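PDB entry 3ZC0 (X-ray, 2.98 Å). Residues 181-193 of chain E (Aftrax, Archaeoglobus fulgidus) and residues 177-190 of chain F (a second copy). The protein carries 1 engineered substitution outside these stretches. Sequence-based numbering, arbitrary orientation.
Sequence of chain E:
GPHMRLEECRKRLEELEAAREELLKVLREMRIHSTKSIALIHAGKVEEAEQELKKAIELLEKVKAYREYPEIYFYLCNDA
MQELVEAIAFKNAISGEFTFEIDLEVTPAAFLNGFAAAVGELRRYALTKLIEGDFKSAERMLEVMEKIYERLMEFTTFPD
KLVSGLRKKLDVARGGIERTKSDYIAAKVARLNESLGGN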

# COMPACT_ATOMS: atom_id res chain seq x y z
N LYS E 181 2.36 -5.33 -32.65
CA LYS E 181 1.67 -5.13 -33.92
C LYS E 181 2.03 -3.76 -34.45
O LYS E 181 2.42 -3.63 -35.62
CB LYS E 181 0.16 -5.28 -33.75
CG LYS E 181 -0.33 -6.73 -33.77
CD LYS E 181 -1.82 -6.79 -33.55
CE LYS E 181 -2.41 -8.12 -33.97
NZ LYS E 181 -3.90 -8.01 -34.00
N SER E 182 1.92 -2.75 -33.59
CA SER E 182 2.27 -1.38 -33.94
C SER E 182 3.70 -1.27 -34.50
O SER E 182 3.93 -0.60 -35.51
CB SER E 182 2.09 -0.45 -32.74
OG SER E 182 2.79 0.77 -32.93
N ASP E 183 4.65 -1.95 -33.86
CA ASP E 183 6.04 -1.95 -34.30
C ASP E 183 6.18 -2.62 -35.66
O ASP E 183 6.88 -2.12 -36.56
CB ASP E 183 6.91 -2.71 -33.30
CG ASP E 183 7.07 -1.99 -31.98
OD1 ASP E 183 7.13 -0.74 -32.00
OD2 ASP E 183 7.12 -2.66 -30.93
N TYR E 184 5.51 -3.75 -35.81
CA TYR E 184 5.52 -4.49 -37.05
C TYR E 184 4.99 -3.63 -38.18
O TYR E 184 5.53 -3.65 -39.28
CB TYR E 184 4.67 -5.75 -36.89
CG TYR E 184 4.50 -6.52 -38.17
CD1 TYR E 184 5.49 -7.41 -38.60
CD2 TYR E 184 3.35 -6.38 -38.94
CE1 TYR E 184 5.34 -8.12 -39.78
CE2 TYR E 184 3.19 -7.08 -40.12
CZ TYR E 184 4.19 -7.95 -40.54
OH TYR E 184 4.01 -8.66 -41.71
N ILE E 185 3.92 -2.88 -37.90
CA ILE E 185 3.32 -1.99 -38.87
C ILE E 185 4.33 -0.93 -39.24
O ILE E 185 4.57 -0.68 -40.42
CB ILE E 185 2.03 -1.33 -38.32
CG1 ILE E 185 0.93 -2.37 -38.17
CG2 ILE E 185 1.55 -0.23 -39.24
CD1 ILE E 185 -0.43 -1.77 -37.90
N ALA E 186 4.95 -0.32 -38.22
CA ALA E 186 5.96 0.72 -38.44
C ALA E 186 7.11 0.22 -39.31
O ALA E 186 7.79 1.00 -39.97
CB ALA E 186 6.49 1.23 -37.12
N ALA E 187 7.33 -1.09 -39.33
CA ALA E 187 8.44 -1.63 -40.11
C ALA E 187 8.06 -1.86 -41.56
O ALA E 187 8.93 -2.02 -42.42
CB ALA E 187 8.96 -2.93 -39.48
N LYS E 188 6.77 -1.86 -41.85
CA LYS E 188 6.31 -2.22 -43.20
C LYS E 188 6.75 -1.21 -44.26
O LYS E 188 6.30 -1.28 -45.39
CB LYS E 188 4.80 -2.45 -43.26
CG LYS E 188 4.34 -3.78 -42.64
CD LYS E 188 5.28 -4.92 -43.00
CE LYS E 188 4.78 -5.72 -44.19
NZ LYS E 188 5.85 -6.70 -44.56
N VAL E 189 7.64 -0.29 -43.87
CA VAL E 189 8.27 0.61 -44.82
C VAL E 189 9.36 -0.18 -45.51
O VAL E 189 10.23 0.39 -46.16
CB VAL E 189 8.86 1.87 -44.15
CG1 VAL E 189 8.94 3.00 -45.15
CG2 VAL E 189 8.01 2.29 -42.98
N ALA E 190 9.30 -1.50 -45.36
CA ALA E 190 10.11 -2.42 -46.15
C ALA E 190 9.42 -3.80 -46.21
O ALA E 190 9.52 -4.55 -45.24
CB ALA E 190 11.50 -2.54 -45.55
N ARG E 191 8.70 -4.14 -47.29
CA ARG E 191 8.30 -3.33 -48.46
C ARG E 191 9.39 -2.71 -49.33
O ARG E 191 10.16 -3.43 -49.97
CB ARG E 191 7.21 -2.30 -48.11
N LEU E 192 9.45 -1.38 -49.36
CA LEU E 192 10.48 -0.67 -50.14
C LEU E 192 11.90 -1.06 -49.68
O LEU E 192 12.21 -1.03 -48.49
CB LEU E 192 10.29 0.85 -50.05
CG LEU E 192 8.96 1.54 -50.41
CD1 LEU E 192 8.10 0.71 -51.38
CD2 LEU E 192 8.16 1.94 -49.17
N ASN E 193 12.76 -1.42 -50.64
CA ASN E 193 14.12 -1.86 -50.33
C ASN E 193 14.18 -3.03 -49.35
O ASN E 193 13.70 -4.12 -49.64
CB ASN E 193 14.98 -0.69 -49.82
N ILE F 177 15.86 1.48 -31.47
CA ILE F 177 16.57 1.02 -32.63
C ILE F 177 15.58 0.66 -33.73
O ILE F 177 15.68 1.18 -34.84
CB ILE F 177 17.45 -0.15 -32.26
CG1 ILE F 177 18.49 0.36 -31.25
CG2 ILE F 177 18.05 -0.80 -33.53
CD1 ILE F 177 19.66 -0.56 -30.97
N GLU F 178 14.60 -0.17 -33.39
CA GLU F 178 13.60 -0.60 -34.36
C GLU F 178 12.93 0.61 -35.05
O GLU F 178 12.83 0.70 -36.31
CB GLU F 178 12.58 -1.49 -33.67
CG GLU F 178 11.82 -2.40 -34.61
CD GLU F 178 10.50 -1.81 -35.06
OE1 GLU F 178 9.98 -0.93 -34.35
OE2 GLU F 178 9.99 -2.22 -36.13
N ARG F 179 12.51 1.56 -34.21
CA ARG F 179 11.81 2.72 -34.72
C ARG F 179 12.72 3.58 -35.59
O ARG F 179 12.31 4.02 -36.65
CB ARG F 179 11.16 3.55 -33.60
CG ARG F 179 9.66 3.42 -33.55
CD ARG F 179 9.22 2.34 -32.57
NE ARG F 179 8.00 1.64 -32.99
CZ ARG F 179 6.77 2.16 -32.97
NH1 ARG F 179 6.57 3.41 -32.58
NH2 ARG F 179 5.73 1.42 -33.36
N THR F 180 13.95 3.81 -35.14
CA THR F 180 14.87 4.68 -35.85
C THR F 180 15.25 4.10 -37.22
O THR F 180 15.34 4.83 -38.22
CB THR F 180 16.13 4.92 -35.04
OG1 THR F 180 15.78 5.54 -33.80
CG2 THR F 180 17.06 5.82 -35.79
N LYS F 181 15.47 2.79 -37.28
CA LYS F 181 15.62 2.13 -38.57
C LYS F 181 14.44 2.47 -39.45
O LYS F 181 14.60 3.02 -40.55
CB LYS F 181 15.73 0.62 -38.43
CG LYS F 181 17.07 0.13 -37.97
CD LYS F 181 17.36 -1.25 -38.53
CE LYS F 181 18.73 -1.74 -38.07
NZ LYS F 181 19.05 -3.07 -38.63
N SER F 182 13.24 2.16 -38.96
CA SER F 182 12.06 2.45 -39.77
C SER F 182 12.04 3.91 -40.25
O SER F 182 11.88 4.17 -41.44
CB SER F 182 10.76 2.09 -39.04
OG SER F 182 10.59 0.68 -38.94
N ASP F 183 12.26 4.84 -39.33
CA ASP F 183 12.19 6.25 -39.63
C ASP F 183 13.15 6.57 -40.74
O ASP F 183 12.78 7.23 -41.70
CB ASP F 183 12.51 7.08 -38.39
CG ASP F 183 11.39 7.06 -37.38
OD1 ASP F 183 10.20 7.04 -37.78
OD2 ASP F 183 11.71 7.08 -36.17
N TYR F 184 14.38 6.08 -40.62
CA TYR F 184 15.42 6.27 -41.62
C TYR F 184 14.96 5.82 -43.00
O TYR F 184 15.01 6.58 -43.96
CB TYR F 184 16.67 5.51 -41.22
CG TYR F 184 17.85 5.69 -42.16
CD1 TYR F 184 17.99 4.91 -43.30
CD2 TYR F 184 18.82 6.65 -41.90
CE1 TYR F 184 19.07 5.08 -44.16
CE2 TYR F 184 19.90 6.82 -42.74
CZ TYR F 184 20.02 6.03 -43.87
OH TYR F 184 21.11 6.19 -44.71
N ILE F 185 14.52 4.57 -43.10
CA ILE F 185 14.00 4.06 -44.36
C ILE F 185 12.86 4.91 -44.95
O ILE F 185 12.87 5.24 -46.14
CB ILE F 185 13.56 2.60 -44.21
CG1 ILE F 185 14.78 1.72 -43.96
CG2 ILE F 185 12.77 2.16 -45.41
CD1 ILE F 185 14.55 0.23 -44.05
N ALA F 186 11.91 5.30 -44.10
CA ALA F 186 10.79 6.12 -44.54
C ALA F 186 11.26 7.44 -45.10
O ALA F 186 10.81 7.87 -46.16
CB ALA F 186 9.81 6.35 -43.41
N ALA F 187 12.16 8.09 -44.38
CA ALA F 187 12.73 9.36 -44.82
C ALA F 187 13.51 9.18 -46.14
O ALA F 187 13.48 10.06 -47.01
CB ALA F 187 13.63 9.94 -43.73
N LYS F 188 14.18 8.04 -46.29
CA LYS F 188 14.91 7.75 -47.52
C LYS F 188 13.98 7.71 -48.72
O LYS F 188 14.20 8.42 -49.71
CB LYS F 188 15.76 6.49 -47.39
CG LYS F 188 17.05 6.57 -48.19
CD LYS F 188 18.21 5.84 -47.52
CE LYS F 188 19.54 6.18 -48.18
NZ LYS F 188 20.66 5.38 -47.60
N VAL F 189 12.92 6.90 -48.65
CA VAL F 189 11.96 6.93 -49.75
C VAL F 189 11.39 8.34 -49.93
O VAL F 189 11.25 8.82 -51.06
CB VAL F 189 10.85 5.85 -49.62
CG1 VAL F 189 10.73 5.35 -48.21
CG2 VAL F 189 9.52 6.39 -50.13
N ALA F 190 11.10 9.02 -48.81
CA ALA F 190 10.53 10.37 -48.84
C ALA F 190 11.38 11.36 -49.62
O ALA F 190 10.84 12.28 -50.23
CB ALA F 190 10.28 10.89 -47.42

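Helix 181-187 of chain E and helix 177-190 of chain F run in broadly the same direction: their N-to-C vectors differ by 27°, and the axes approach to 9.6 Å. The chain F helix is regular throughout, with an unbroken series of i to i-4 backbone bonds whose donors run from F:Lys181 N to F:Ala190 N. In chain E the pattern loosens. E:Ala187 N makes two weak bonds, to E:Asp183 O (3.0 Å) and E:Tyr184 O (3.1 Å), and E:Lys188 N bonds to E:Ile185 O at 2.9 Å, three residues back. A cis peptide precedes E:Arg191. Toward the C-terminal end of the chain E stretch the nearest CA pairs widen: 5.5 Å for E:Ala187 and F:Ser182, 6.1 Å for E:Val189 and F:Ala186, and 7.8 Å for E:Leu192 and F:Val189. The small side chains of the first pair are consistent with so short a separation. In all, 518 Å² is buried.

Polar contacts come first along the chains. The CA-to-CB bonds of E:Asp183 and F:Arg179 both point sideways, yet their ends converge, and E:Asp183 OD1 forms a salt bridge with F:Arg179 NE at 2.7 Å. The arginine also reaches E:Ser182: F:Arg179 NH2 donates to E:Ser182 OG at 3.0 Å, but an N-H...O angle of 129° marks this bond as weak. The serine oxygen lies near the guanidinium plane, at its edge. F:Glu178 brings a second carboxylate close, its OE1 standing 3.7 Å from E:Asp183 OD1. This like-charge proximity is offset by the arginine, since F:Arg179 NE also forms a salt bridge with F:Glu178 OE1 at 3.5 Å. F:Glu178 OE2 lies 3.1 Å from E:Asp183 O, but both are acceptors, and the pair is not a hydrogen bond.

One turn further along chain F, the F:Ser182 side chain points toward chain E and its OG donates to E:Ala186 O at 3.0 Å. With an acceptor on the backbone, this bond ties the side chain directly to the last part of the chain E helix.

Beyond it the contact becomes apolar. E:Val189, pointing toward chain F, places CG1 3.9 Å from both F:Ile185 CG2 and F:Ala186 CB, and 4.3 Å from F:Val189 CG1. One methyl thus lies within 4.3 Å of side-chain atoms of three residues, the neighbours F:Ile185 and F:Ala186 and, one turn on, F:Val189. E:Leu192 CD2 adds a looser approach to F:Val189 CG1 at 4.4 Å, but E:Leu192 is poorly ordered, so this distance carries less weight.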